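Local structure of putative phosphosugar isomerase (Clostridium difficile, 3G68) at the interface of chains A and B. The protein is a putative phosphosugar isomerase with two SIS domains that probably binds phosphorylated sugars and interconverts their isomeric forms, as related sugar-phosphate enzymes do. Numbering follows the deposited sequence. Chains: chain A/B, Putative phosphosugar isomerase.

Contact 1: the interface of chains A and B. Residues chain A 57-58, 308; chain B 75, 78.
A:Asn58 meets B:Asp75 near the C-terminal end of helix 43-59, an element of the SIS (sugar isomerase) fold that here lies against the 3-10 turn 74-77 of the partner chain. The close part of the contact is this pair. The amide ND2 of A:Asn58 gives a hydrogen bond of 2.8 Å to the carboxylate OD2 of B:Asp75, fairly straight at 160° about the hydrogen. The acceptor lies almost in the amide plane, whereas the nitrogen reaches the syn side of OD2 from 21° out of the carboxylate plane. Placing CG of A:Asn58 anti to the backbone N (chi1 -179°) helps to bring the amide to the aspartate, whose CG packs 3.6 Å from CA of A:Asn58.

Beside them, B:Lys78 reaches across the end of the helix with a chain extended beyond CG, and its terminal amine NZ bonds to two successive backbone carbonyls. NZ of B:Lys78 lies 3.0 Å from O of A:Gln57, slightly tilted from the carbonyl plane. The same NZ of B:Lys78 lies 3.1 Å from O of A:Asn58 but comes from well above that carbonyl plane. A positive charge here would probably suit the negative end of the helix dipole.

Looser contact lies along A:Gln57, whose side chain runs antiparallel to that of B:Asp75. NE2 of A:Gln57 makes a weak hydrogen bond of 3.4 Å to the backbone O of B:Asp75.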
loop_
_atom_site.group_PDB
_atom_site.type_symbol
_atom_site.label_atom_id
_atom_site.label_comp_id
_atom_site.label_asym_id
_atom_site.label_seq_id
_atom_site.Cartn_x
_atom_site.Cartn_y
_atom_site.Cartn_z
ATOM N N GLN A 57 5.222 20.399 -3.287
ATOM C CA GLN A 57 4.886 21.068 -2.014
ATOM C C GLN A 57 6.070 21.905 -1.535
ATOM O O GLN A 57 5.865 22.971 -0.952
ATOM C CB GLN A 57 4.466 20.054 -0.940
ATOM C CG GLN A 57 3.889 20.679 0.356
ATOM C CD GLN A 57 2.397 21.104 0.285
ATOM O OE1 GLN A 57 1.740 20.985 -0.735
ATOM N NE2 GLN A 57 1.871 21.590 1.416
ATOM N N ASN A 58 7.295 21.429 -1.768
ATOM C CA ASN A 58 8.509 22.197 -1.452
ATOM C C ASN A 58 8.660 23.431 -2.355
ATOM O O ASN A 58 8.993 24.503 -1.887
ATOM C CB ASN A 58 9.747 21.348 -1.610
ATOM C CG ASN A 58 11.010 22.108 -1.258
ATOM O OD1 ASN A 58 11.651 22.648 -2.138
ATOM N ND2 ASN A 58 11.303 22.243 0.037
ATOM N N TYR A 308 15.314 14.874 -4.905
ATOM C CA TYR A 308 14.157 14.901 -5.778
ATOM C C TYR A 308 14.477 14.251 -7.108
ATOM O O TYR A 308 13.743 13.361 -7.563
ATOM C CB TYR A 308 13.716 16.350 -5.987
ATOM C CG TYR A 308 13.335 17.040 -4.681
ATOM C CD1 TYR A 308 12.226 16.601 -3.946
ATOM C CD2 TYR A 308 14.044 18.122 -4.198
ATOM C CE1 TYR A 308 11.875 17.198 -2.751
ATOM C CE2 TYR A 308 13.674 18.752 -2.978
ATOM C CZ TYR A 308 12.585 18.267 -2.274
ATOM O OH TYR A 308 12.184 18.846 -1.082
ATOM N N ASP B 75 7.634 21.460 4.978
ATOM C CA ASP B 75 6.736 21.899 3.889
ATOM C C ASP B 75 5.246 21.647 4.156
ATOM O O ASP B 75 4.393 22.283 3.536
ATOM C CB ASP B 75 7.160 21.286 2.555
ATOM C CG ASP B 75 8.560 21.729 2.136
ATOM O OD1 ASP B 75 8.919 22.874 2.436
ATOM O OD2 ASP B 75 9.306 20.949 1.524
ATOM N N LYS B 78 3.801 25.265 5.987
ATOM C CA LYS B 78 4.126 26.548 5.356
ATOM C C LYS B 78 3.143 27.662 5.656
ATOM O O LYS B 78 3.520 28.823 5.770
ATOM C CB LYS B 78 4.118 26.398 3.817
ATOM C CG LYS B 78 5.279 25.687 3.219
ATOM C CD LYS B 78 5.219 25.735 1.682
ATOM C CE LYS B 78 6.575 25.491 1.090
ATOM N NZ LYS B 78 6.715 25.828 -0.349
#

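Contact 2: the interface of chains A and B. Residues chain A 42-43, 68-70; chain B 220, 242, 245.
CG of B:Glu245 lies anti to the carbonyl carbon and beside the backbone N (chi1 -64°), and the chain then bends at chi2 to turn its carboxylate toward A:Ser42 and A:Gly43, while CG of A:Phe70 sits between the backbone N and the carbonyl carbon (chi1 71°) and directs the ring to B:Glu242 and B:Tyr220. A:Ser42 and A:Gly43 belong to the Gly-Ser-Gly-Thr-Ser loop leading into helix 43-59, the kind of loop that in SIS domains commonly helps bind the sugar phosphate. The partner's glutamate therefore reaches into a probable active-site region.

Both oxygens of B:Glu245 are used, each through its syn lone pair. The hydroxyl OG of A:Ser42 donates to OE2 of B:Glu245 at 2.7 Å. The backbone N of A:Gly43 donates to OE1 of B:Glu245 at 2.9 Å in a nearly straight bond. This two-pronged grip should limit rotation of the carboxylate. CD1 of A:Tyr68, on the ring's rim, touches CD of B:Glu245 at 3.6 Å, the ring passing at a slant to the carboxylate. Behind the first shell, OE1 of B:Glu242 accepts a hydrogen bond of 3.0 Å from the backbone N of B:Glu245 and probably caps the N-terminal turn of helix 243-247.

The same B:Glu242 runs antiparallel to A:Phe70, placing CG over one face of the ring, 3.6 Å from its centroid, in a CH-pi contact nearer the ring's edge than its middle. A:Phe70 in turn presents its edge to B:Tyr220: CZ stands 3.7 Å above the plane of the tyrosine ring, over its centre, with the two ring planes 67° apart. B:Glu242 CG thus lies over one face of the phenylalanine, while B:Tyr220 and B:Glu245 CG meet its edge. Farther along, the side chains of B:Tyr220 and A:Tyr68 are roughly perpendicular, with the phenol OH of B:Tyr220 3.8 Å from CE2 of A:Tyr68.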
loop_
_atom_site.group_PDB
_atom_site.type_symbol
_atom_site.label_atom_id
_atom_site.label_comp_id
_atom_site.label_asym_id
_atom_site.label_seq_id
_atom_site.Cartn_x
_atom_site.Cartn_y
_atom_site.Cartn_z
ATOM N N SER A 42 -4.713 6.306 -11.439
ATOM C CA SER A 42 -4.698 4.936 -10.945
ATOM C C SER A 42 -3.355 4.289 -11.214
ATOM O O SER A 42 -2.624 4.703 -12.122
ATOM C CB SER A 42 -5.810 4.100 -11.583
ATOM O OG SER A 42 -7.077 4.510 -11.096
ATOM N N GLY A 43 -3.040 3.276 -10.406
ATOM C CA GLY A 43 -1.827 2.505 -10.540
ATOM C C GLY A 43 -0.589 3.324 -10.769
ATOM O O GLY A 43 -0.262 4.162 -9.959
ATOM N N TYR A 68 -5.876 8.848 -4.777
ATOM C CA TYR A 68 -6.435 7.805 -5.632
ATOM C C TYR A 68 -7.790 8.365 -6.154
ATOM O O TYR A 68 -8.447 9.082 -5.412
ATOM C CB TYR A 68 -6.740 6.516 -4.871
ATOM C CG TYR A 68 -5.577 5.581 -4.632
ATOM C CD1 TYR A 68 -4.982 4.891 -5.691
ATOM C CD2 TYR A 68 -5.122 5.325 -3.344
ATOM C CE1 TYR A 68 -3.929 4.004 -5.463
ATOM C CE2 TYR A 68 -4.099 4.421 -3.100
ATOM C CZ TYR A 68 -3.498 3.778 -4.156
ATOM O OH TYR A 68 -2.474 2.906 -3.890
ATOM N N PRO A 69 -8.210 8.042 -7.395
ATOM C CA PRO A 69 -9.532 8.521 -7.847
ATOM C C PRO A 69 -10.709 8.104 -6.949
ATOM O O PRO A 69 -11.673 8.899 -6.768
ATOM C CB PRO A 69 -9.661 7.957 -9.269
ATOM C CG PRO A 69 -8.196 7.723 -9.710
ATOM C CD PRO A 69 -7.536 7.261 -8.441
ATOM N N PHE A 70 -10.618 6.926 -6.341
ATOM C CA PHE A 70 -11.679 6.469 -5.443
ATOM C C PHE A 70 -11.859 7.337 -4.205
ATOM O O PHE A 70 -12.925 7.303 -3.606
ATOM C CB PHE A 70 -11.566 4.973 -5.053
ATOM C CG PHE A 70 -10.422 4.632 -4.110
ATOM C CD1 PHE A 70 -10.519 4.873 -2.741
ATOM C CD2 PHE A 70 -9.299 3.995 -4.578
ATOM C CE1 PHE A 70 -9.482 4.510 -1.860
ATOM C CE2 PHE A 70 -8.238 3.660 -3.707
ATOM C CZ PHE A 70 -8.343 3.919 -2.351
ATOM N N TYR B 220 -11.563 1.135 2.867
ATOM C CA TYR B 220 -10.165 1.012 2.430
ATOM C C TYR B 220 -9.213 0.878 3.624
ATOM O O TYR B 220 -8.349 -0.013 3.626
ATOM C CB TYR B 220 -9.776 2.193 1.535
ATOM C CG TYR B 220 -8.345 2.113 1.041
ATOM C CD1 TYR B 220 -7.903 0.997 0.341
ATOM C CD2 TYR B 220 -7.433 3.153 1.265
ATOM C CE1 TYR B 220 -6.607 0.906 -0.125
ATOM C CE2 TYR B 220 -6.118 3.046 0.810
ATOM C CZ TYR B 220 -5.725 1.941 0.108
ATOM O OH TYR B 220 -4.435 1.832 -0.365
ATOM N N GLU B 242 -8.030 -1.597 -2.934
ATOM C CA GLU B 242 -9.369 -1.113 -3.271
ATOM C C GLU B 242 -9.711 -1.824 -4.618
ATOM O O GLU B 242 -8.821 -2.125 -5.449
ATOM C CB GLU B 242 -9.420 0.420 -3.363
ATOM C CG GLU B 242 -10.796 1.002 -3.713
ATOM C CD GLU B 242 -11.058 1.097 -5.189
ATOM O OE1 GLU B 242 -10.095 1.188 -5.981
ATOM O OE2 GLU B 242 -12.242 1.057 -5.574
ATOM N N GLU B 245 -8.558 -0.322 -7.998
ATOM C CA GLU B 245 -7.105 -0.391 -8.122
ATOM C C GLU B 245 -6.612 -1.820 -8.379
ATOM O O GLU B 245 -5.675 -2.022 -9.163
ATOM C CB GLU B 245 -6.407 0.292 -6.938
ATOM C CG GLU B 245 -6.698 1.824 -6.854
ATOM C CD GLU B 245 -6.300 2.593 -8.105
ATOM O OE1 GLU B 245 -5.093 2.503 -8.450
ATOM O OE2 GLU B 245 -7.188 3.286 -8.728
#

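About 24 Å separates the centres of the C-alpha atoms of contact 1 and contact 2, yet helix 43-59 of chain A joins them: its first residue takes part in contact 2 and its last turn in contact 1. One helix thus meets the partner at both ends: against the 3-10 turn 74-77 and the residue after it, and against residues of helix 220-234, strand 238-242 and helix 243-247. Two-fold symmetry repeats each contact with the chains exchanged. The deposited assembly contains four copies; if this pair is the biological one, it could help shape the probable sugar-phosphate site.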